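Local coordinates for Thiol:disulfide interchange protein, thioredoxin family protein (Chlorobaculum tepidum, PDB 3OR5), which probably works as a thioredoxin-fold thiol:disulfide oxidoreductase of the TlpA-like type, perhaps in the maturation of c-type cytochromes, at residues Y37-F42 with R104-Y109; F68-I73 with A140-I145; V20-K25 with E77-V82. All blocks are in the same frame, centred on the assembly; numbering follows the deposited sequence.

Contact 1 of 3, residues Y37-F42 with R104-Y109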
# COMPACT_ATOMS: atom_id res chain seq x y z
N TYR A 37 -5.32 3.81 -4.92
CA TYR A 37 -4.37 3.69 -3.80
C TYR A 37 -3.58 2.39 -4.04
O TYR A 37 -4.05 1.49 -4.77
CB TYR A 37 -5.03 3.69 -2.44
CG TYR A 37 -6.17 2.67 -2.22
CD1 TYR A 37 -5.90 1.49 -1.56
CD2 TYR A 37 -7.49 2.98 -2.55
CE1 TYR A 37 -6.92 0.59 -1.25
CE2 TYR A 37 -8.49 2.12 -2.26
CZ TYR A 37 -8.21 0.91 -1.69
OH TYR A 37 -9.23 0.04 -1.35
N ILE A 38 -2.44 2.33 -3.38
CA ILE A 38 -1.59 1.08 -3.48
C ILE A 38 -1.36 0.67 -2.06
O ILE A 38 -0.84 1.48 -1.25
CB ILE A 38 -0.28 1.36 -4.24
CG1 ILE A 38 -0.55 1.56 -5.74
CG2 ILE A 38 0.68 0.19 -4.06
CD1 ILE A 38 0.70 2.12 -6.51
N VAL A 39 -1.70 -0.61 -1.75
CA VAL A 39 -1.51 -1.14 -0.37
C VAL A 39 -0.22 -1.96 -0.45
O VAL A 39 -0.12 -2.88 -1.25
CB VAL A 39 -2.67 -2.00 0.02
CG1 VAL A 39 -2.43 -2.63 1.43
CG2 VAL A 39 -3.99 -1.16 -0.01
N ASN A 40 0.75 -1.58 0.37
CA ASN A 40 2.16 -2.11 0.31
C ASN A 40 2.35 -2.89 1.58
O ASN A 40 2.42 -2.35 2.69
CB ASN A 40 3.17 -0.97 0.22
CG ASN A 40 4.58 -1.47 0.32
OD1 ASN A 40 4.96 -2.41 -0.43
ND2 ASN A 40 5.35 -0.83 1.05
N PHE A 41 2.51 -4.23 1.43
CA PHE A 41 2.89 -5.10 2.58
C PHE A 41 4.38 -5.11 2.56
O PHE A 41 5.02 -5.46 1.54
CB PHE A 41 2.35 -6.54 2.38
CG PHE A 41 0.86 -6.62 2.69
CD1 PHE A 41 0.35 -7.08 3.92
CD2 PHE A 41 -0.04 -6.20 1.69
CE1 PHE A 41 -1.03 -7.08 4.18
CE2 PHE A 41 -1.44 -6.19 1.94
CZ PHE A 41 -1.96 -6.71 3.17
N PHE A 42 4.96 -4.71 3.67
CA PHE A 42 6.43 -4.47 3.71
C PHE A 42 7.03 -4.77 5.08
O PHE A 42 6.27 -4.85 6.06
CB PHE A 42 6.80 -2.98 3.37
CG PHE A 42 6.44 -2.02 4.48
CD1 PHE A 42 7.44 -1.48 5.28
CD2 PHE A 42 5.10 -1.66 4.72
CE1 PHE A 42 7.13 -0.64 6.34
CE2 PHE A 42 4.78 -0.76 5.78
CZ PHE A 42 5.80 -0.26 6.59
N ARG A 104 -5.57 -11.22 5.79
CA ARG A 104 -6.61 -12.06 5.12
C ARG A 104 -7.44 -11.19 4.17
O ARG A 104 -7.97 -11.73 3.18
CB ARG A 104 -7.54 -12.69 6.16
CG ARG A 104 -6.96 -13.82 6.97
CD ARG A 104 -8.14 -14.56 7.66
NE ARG A 104 -8.62 -13.80 8.82
CZ ARG A 104 -8.08 -13.94 10.03
NH1 ARG A 104 -7.07 -14.78 10.20
NH2 ARG A 104 -8.53 -13.20 11.05
N ALA A 105 -7.56 -9.88 4.41
CA ALA A 105 -8.27 -8.97 3.50
C ALA A 105 -7.72 -8.97 2.05
O ALA A 105 -8.50 -8.81 1.10
CB ALA A 105 -8.35 -7.55 4.02
N PHE A 106 -6.40 -9.14 1.91
CA PHE A 106 -5.69 -9.13 0.64
C PHE A 106 -5.15 -10.47 0.13
O PHE A 106 -4.82 -10.60 -1.04
CB PHE A 106 -4.57 -8.09 0.70
CG PHE A 106 -5.10 -6.73 0.73
CD1 PHE A 106 -5.43 -6.08 -0.42
CD2 PHE A 106 -5.39 -6.14 1.99
CE1 PHE A 106 -5.99 -4.79 -0.38
CE2 PHE A 106 -5.94 -4.88 2.02
CZ PHE A 106 -6.20 -4.20 0.88
N ASN A 107 -5.04 -11.46 1.02
CA ASN A 107 -4.49 -12.76 0.68
C ASN A 107 -5.17 -13.40 -0.51
O ASN A 107 -4.48 -14.13 -1.27
CB ASN A 107 -4.80 -13.73 1.86
CG ASN A 107 -3.64 -14.06 2.63
OD1 ASN A 107 -2.49 -13.75 2.28
ND2 ASN A 107 -3.92 -14.69 3.78
N GLY A 108 -6.48 -13.19 -0.62
CA GLY A 108 -7.27 -13.83 -1.67
C GLY A 108 -6.93 -13.42 -3.09
O GLY A 108 -7.34 -14.09 -4.07
N TYR A 109 -6.23 -12.28 -3.23
CA TYR A 109 -5.91 -11.78 -4.60
C TYR A 109 -4.66 -12.37 -5.20
O TYR A 109 -4.33 -12.09 -6.37
CB TYR A 109 -5.80 -10.23 -4.59
CG TYR A 109 -7.03 -9.55 -4.07
CD1 TYR A 109 -8.26 -9.54 -4.76
CD2 TYR A 109 -6.96 -8.85 -2.89
CE1 TYR A 109 -9.40 -8.89 -4.19
CE2 TYR A 109 -8.08 -8.23 -2.34
CZ TYR A 109 -9.26 -8.26 -2.99
OH TYR A 109 -10.34 -7.63 -2.39
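F106, carried by helix 100-107, lies against V39 and F41 of strand 36-42, two residues whose side chains leave the same side of the strand because they are two apart in sequence. The aromatic part of the contact is an offset edge-to-face pair: the edge of F41 is directed at the face of F106, with the centroids 5.7 Å apart and the planes at 66°. F41 CZ comes to 3.7 Å from F106 CD2 and also reaches back to the CB at the root of the same side chain, F41 CZ to F106 CB being 3.8 Å. This fit depends on F106 holding CG opposite its carbonyl carbon (chi1 -69°), which turns the ring toward the sheet.

The aliphatic part belongs to V39. Its CG2 is 3.9 Å from F106 CZ, while CG1 stands over one face of the F106 ring, displaced toward the rim. A beta-branched valine suits this place, since both methyls meet the far end of the ring. F121 and F17 also meet F106, which ties helix 100-107 to strand 119-123 and to the N-terminal region.

Replacing F106 with an alanine would probably open a gap between helix and sheet, leaving the edge of F41 without its aromatic face and the V39 methyls without this ring to lie against.

No hydrogen bond crosses here. All three touching residues are buried, and the 153 Å² they help bury is wholly apolar in its side-chain contacts, so helix and strand are held by shape and exclusion of water, with the edge-to-face geometry adding a modest electrostatic preference.

Contact 2 of 3, residues F68-I73 with A140-I145; sequences FTFVGI and ADFDRI
F70 and F142 meet edge to face, the edge of the strand residue being directed at the face of the helix residue. Their planes stand at 83°, close to perpendicular, and the centroids are 5.6 Å apart, so this is a T-shaped pair. F70 CZ makes the nearest approach, 3.9 Å from F142 CD1, and F70 CE1 follows at 4.1 Å from F142 CE1; one corner of the F70 ring thus does the touching. In F142 the ring is swung opposite the carbonyl carbon (chi1 -84°), which carries it toward the sheet, where it meets the F70 ring; the two side chains together bridge the 10.5 Å between F70 CA and F142 CA. Phenylalanine suits both places: two long, flat side chains reach across the gap and meet with a ring edge against a ring face.

F70 is engaged on a second front. F68, two residues earlier on the same side of the strand, sets its CZ over the centre of one F70 face, 3.6 Å above the plane, so that F70 receives an edge on its face while presenting its own edge to F142. The hydroxyl T69 OG1 donates to the backbone carbonyl F70 O at 2.8 Å.

Around the pair, helix 47-63 supplies M56 against F70 and V59 against F142, and I38 of the adjacent strand 36-42 also touches F70. The same helix is bonded to the backbone of F70 through Q60, and to D143 through W63. Helices 47-63 and 139-150 thereby share one side of the central sheet, as in other thioredoxin-fold proteins.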
# COMPACT_ATOMS: atom_id res chain seq x y z
N PHE A 68 -4.87 10.21 -4.84
CA PHE A 68 -4.11 8.91 -4.68
C PHE A 68 -3.43 8.86 -3.33
O PHE A 68 -3.04 9.93 -2.80
CB PHE A 68 -3.00 8.81 -5.76
CG PHE A 68 -1.99 7.73 -5.48
CD1 PHE A 68 -2.27 6.38 -5.79
CD2 PHE A 68 -0.83 8.04 -4.79
CE1 PHE A 68 -1.38 5.37 -5.35
CE2 PHE A 68 0.08 7.10 -4.38
CZ PHE A 68 -0.18 5.74 -4.71
N THR A 69 -3.31 7.65 -2.76
CA THR A 69 -2.40 7.51 -1.57
C THR A 69 -1.81 6.10 -1.54
O THR A 69 -2.43 5.14 -2.01
CB THR A 69 -3.13 7.72 -0.26
OG1 THR A 69 -2.18 7.80 0.84
CG2 THR A 69 -4.25 6.64 0.09
N PHE A 70 -0.59 6.00 -1.02
CA PHE A 70 -0.12 4.66 -0.56
C PHE A 70 -0.73 4.36 0.83
O PHE A 70 -1.15 5.27 1.62
CB PHE A 70 1.40 4.67 -0.43
CG PHE A 70 2.10 4.62 -1.75
CD1 PHE A 70 2.24 3.41 -2.40
CD2 PHE A 70 2.66 5.77 -2.32
CE1 PHE A 70 2.88 3.40 -3.65
CE2 PHE A 70 3.35 5.75 -3.53
CZ PHE A 70 3.45 4.55 -4.21
N VAL A 71 -0.81 3.06 1.15
CA VAL A 71 -1.10 2.68 2.51
C VAL A 71 -0.10 1.55 2.80
O VAL A 71 0.03 0.59 1.98
CB VAL A 71 -2.49 2.07 2.58
CG1 VAL A 71 -2.78 1.57 3.99
CG2 VAL A 71 -3.56 3.09 2.17
N GLY A 72 0.62 1.66 3.91
CA GLY A 72 1.63 0.59 4.21
C GLY A 72 1.08 -0.34 5.30
O GLY A 72 0.45 0.11 6.26
N ILE A 73 1.33 -1.64 5.19
CA ILE A 73 0.95 -2.61 6.24
C ILE A 73 2.24 -3.35 6.55
O ILE A 73 2.81 -4.02 5.69
CB ILE A 73 -0.16 -3.55 5.74
CG1 ILE A 73 -1.48 -2.72 5.53
CG2 ILE A 73 -0.39 -4.68 6.84
CD1 ILE A 73 -2.64 -3.54 4.91
N ALA A 140 9.74 6.35 -11.42
CA ALA A 140 9.01 6.67 -12.60
C ALA A 140 7.92 5.61 -12.89
O ALA A 140 6.84 6.01 -13.44
CB ALA A 140 9.99 6.75 -13.82
N ASP A 141 8.18 4.32 -12.59
CA ASP A 141 7.14 3.25 -12.79
C ASP A 141 5.97 3.51 -11.84
O ASP A 141 4.80 3.49 -12.28
CB ASP A 141 7.63 1.82 -12.44
CG ASP A 141 8.69 1.29 -13.40
OD1 ASP A 141 8.64 1.72 -14.60
OD2 ASP A 141 9.56 0.47 -12.93
N PHE A 142 6.26 3.86 -10.58
CA PHE A 142 5.11 4.11 -9.69
C PHE A 142 4.36 5.34 -10.18
O PHE A 142 3.16 5.41 -10.09
CB PHE A 142 5.59 4.40 -8.24
CG PHE A 142 5.84 3.19 -7.45
CD1 PHE A 142 4.81 2.28 -7.11
CD2 PHE A 142 7.13 2.94 -6.97
CE1 PHE A 142 5.09 1.14 -6.30
CE2 PHE A 142 7.40 1.81 -6.17
CZ PHE A 142 6.38 0.89 -5.86
N ASP A 143 5.05 6.37 -10.60
CA ASP A 143 4.33 7.51 -11.12
C ASP A 143 3.35 7.25 -12.28
O ASP A 143 2.22 7.69 -12.33
CB ASP A 143 5.43 8.49 -11.46
CG ASP A 143 4.95 9.81 -11.51
OD1 ASP A 143 4.82 10.39 -10.38
OD2 ASP A 143 4.66 10.20 -12.66
N ARG A 144 3.80 6.43 -13.22
CA ARG A 144 2.96 6.01 -14.34
C ARG A 144 1.82 5.10 -13.89
O ARG A 144 0.75 5.17 -14.38
CB ARG A 144 3.80 5.27 -15.39
CG ARG A 144 4.83 6.07 -16.13
CD ARG A 144 5.31 5.37 -17.44
NE ARG A 144 4.20 4.89 -18.29
CZ ARG A 144 4.23 3.76 -19.00
NH1 ARG A 144 5.32 2.96 -18.99
NH2 ARG A 144 3.17 3.41 -19.72
N ILE A 145 2.10 4.25 -12.93
CA ILE A 145 1.03 3.36 -12.38
C ILE A 145 -0.05 4.22 -11.75
O ILE A 145 -1.24 4.02 -11.95
CB ILE A 145 1.59 2.34 -11.37
CG1 ILE A 145 2.48 1.29 -12.07
CG2 ILE A 145 0.47 1.63 -10.53
CD1 ILE A 145 3.43 0.63 -11.11

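Contact 3 of 3, residues V20-K25 with E77-V82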
# COMPACT_ATOMS: atom_id res chain seq x y z
N VAL A 20 -5.67 1.51 13.44
CA VAL A 20 -4.96 2.64 14.05
C VAL A 20 -3.55 2.52 13.48
O VAL A 20 -3.03 1.39 13.39
CB VAL A 20 -4.87 2.49 15.57
CG1 VAL A 20 -4.00 3.62 16.11
CG2 VAL A 20 -6.31 2.69 16.17
N THR A 21 -3.01 3.64 13.06
CA THR A 21 -1.68 3.62 12.44
C THR A 21 -0.59 3.55 13.51
O THR A 21 -0.81 3.80 14.71
CB THR A 21 -1.40 4.85 11.60
OG1 THR A 21 -1.40 5.97 12.49
CG2 THR A 21 -2.50 5.03 10.45
N VAL A 22 0.63 3.16 13.08
CA VAL A 22 1.80 3.05 13.99
C VAL A 22 2.04 4.37 14.72
O VAL A 22 2.45 4.34 15.91
CB VAL A 22 2.95 2.68 13.12
CG1 VAL A 22 4.27 2.84 13.90
CG2 VAL A 22 2.73 1.18 12.63
N ASP A 23 1.77 5.48 14.06
CA ASP A 23 1.93 6.84 14.69
C ASP A 23 0.69 7.34 15.30
O ASP A 23 0.62 8.53 15.57
CB ASP A 23 2.58 7.89 13.77
CG ASP A 23 1.83 8.08 12.50
OD1 ASP A 23 0.97 7.21 12.13
OD2 ASP A 23 2.14 9.10 11.82
N GLY A 24 -0.27 6.43 15.59
CA GLY A 24 -1.39 6.82 16.48
C GLY A 24 -2.40 7.70 15.78
O GLY A 24 -2.76 8.74 16.32
N LYS A 25 -2.79 7.37 14.54
CA LYS A 25 -3.81 8.16 13.80
C LYS A 25 -4.85 7.14 13.36
O LYS A 25 -4.55 5.94 13.22
CB LYS A 25 -3.17 8.83 12.57
CG LYS A 25 -2.21 9.89 13.06
CD LYS A 25 -1.46 10.45 11.93
CE LYS A 25 -0.32 11.29 12.54
NZ LYS A 25 0.24 12.26 11.57
N GLU A 77 7.09 -7.45 11.82
CA GLU A 77 7.70 -6.27 12.35
C GLU A 77 7.48 -6.04 13.83
O GLU A 77 6.82 -6.85 14.54
CB GLU A 77 7.24 -5.02 11.49
CG GLU A 77 8.29 -4.75 10.39
CD GLU A 77 9.58 -4.13 10.91
OE1 GLU A 77 9.85 -4.11 12.13
OE2 GLU A 77 10.34 -3.60 10.04
N GLN A 78 8.16 -5.01 14.34
CA GLN A 78 7.99 -4.54 15.73
C GLN A 78 7.65 -3.04 15.69
O GLN A 78 8.19 -2.26 14.95
CB GLN A 78 9.25 -4.74 16.52
CG GLN A 78 9.55 -6.22 16.74
CD GLN A 78 10.78 -6.45 17.66
OE1 GLN A 78 11.16 -5.62 18.49
NE2 GLN A 78 11.39 -7.64 17.52
N LEU A 79 6.71 -2.66 16.57
CA LEU A 79 6.27 -1.27 16.63
C LEU A 79 7.37 -0.22 16.75
O LEU A 79 7.39 0.68 15.96
CB LEU A 79 5.24 -1.20 17.80
CG LEU A 79 4.63 0.20 17.97
CD1 LEU A 79 3.73 0.47 16.79
CD2 LEU A 79 3.75 0.09 19.18
N PRO A 80 8.36 -0.32 17.69
CA PRO A 80 9.35 0.73 17.73
C PRO A 80 10.24 0.85 16.47
O PRO A 80 10.65 1.95 16.10
CB PRO A 80 10.25 0.32 18.94
CG PRO A 80 9.96 -1.13 19.23
CD PRO A 80 8.49 -1.29 18.80
N ASN A 81 10.45 -0.31 15.83
CA ASN A 81 11.25 -0.31 14.60
C ASN A 81 10.50 0.37 13.48
O ASN A 81 11.07 1.26 12.83
CB ASN A 81 11.60 -1.80 14.27
CG ASN A 81 12.79 -1.95 13.31
OD1 ASN A 81 13.80 -1.27 13.39
ND2 ASN A 81 12.62 -2.86 12.36
N VAL A 82 9.21 0.07 13.29
CA VAL A 82 8.44 0.69 12.19
C VAL A 82 8.23 2.20 12.48
O VAL A 82 8.40 3.03 11.58
CB VAL A 82 7.09 -0.01 12.04
CG1 VAL A 82 6.30 0.66 10.85
CG2 VAL A 82 7.37 -1.41 11.61
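V22 sets CG1 anti to its backbone N (chi1 168°), and L79 does the same with its CG (chi1 -177°); these torsions, with the further turn of L79 about its CB-CG bond, bring V22 CG1 to 3.8 Å from L79 CD1, the two side chains running past each other in opposite directions. The second valine methyl is used as well: V22 CG2 lies 4.0 Å from V82 CG1, and there the side chains cross at about a right angle. V22 thus spreads its two branches over residues about one helical turn apart on helix 79-89, a task for which a forked aliphatic side chain is apt.

Each side is shaped by its own polar bonds. V22 and D23 form the centre of a type I turn from T21 to G24, and G24 has a positive phi that glycine adopts easily. T21 OG1 donates to D23 OD1 at 2.7 Å and accepts from K25 N at 2.8 Å, bracing the turn. At the helix start, E77 OE1 takes Q78 N with its anti lone pair and N81 ND2 with its syn lone pair, the latter a nearly straight bond of 3.0 Å at 167°. The other oxygen, E77 OE2, is bonded to T44.

No hydrogen bond joins the two segments. Between them the contact is apolar, carried by V22 against L79 and V82, and it grades from the buried V82 to L79 at the surface, while polar networks fix each partner's shape separately.

In the fold
Contacts 1 and 2 are built on neighbouring strands of the central sheet, their centres 13 Å apart. Backbone bonding joins them, with probable hydrogen bonds N40 N to V71 O and N40 O to I73 N, both 2.8 Å, and V39 packs on I73. Helix 100-107 and helix 139-150 are thus anchored to one sheet. Contact 3 lies farther out, about 18 Å from contact 1 and 20 Å from contact 2 between centres, on the helix that follows strand 68-74. C46 and C49 fit a thioredoxin-type CxxC at the start of helix 47-63; F41 of contact 1 comes near them without touching, while its neighbour F42 touches C49, and E77 of contact 3 touches W45, next to C46.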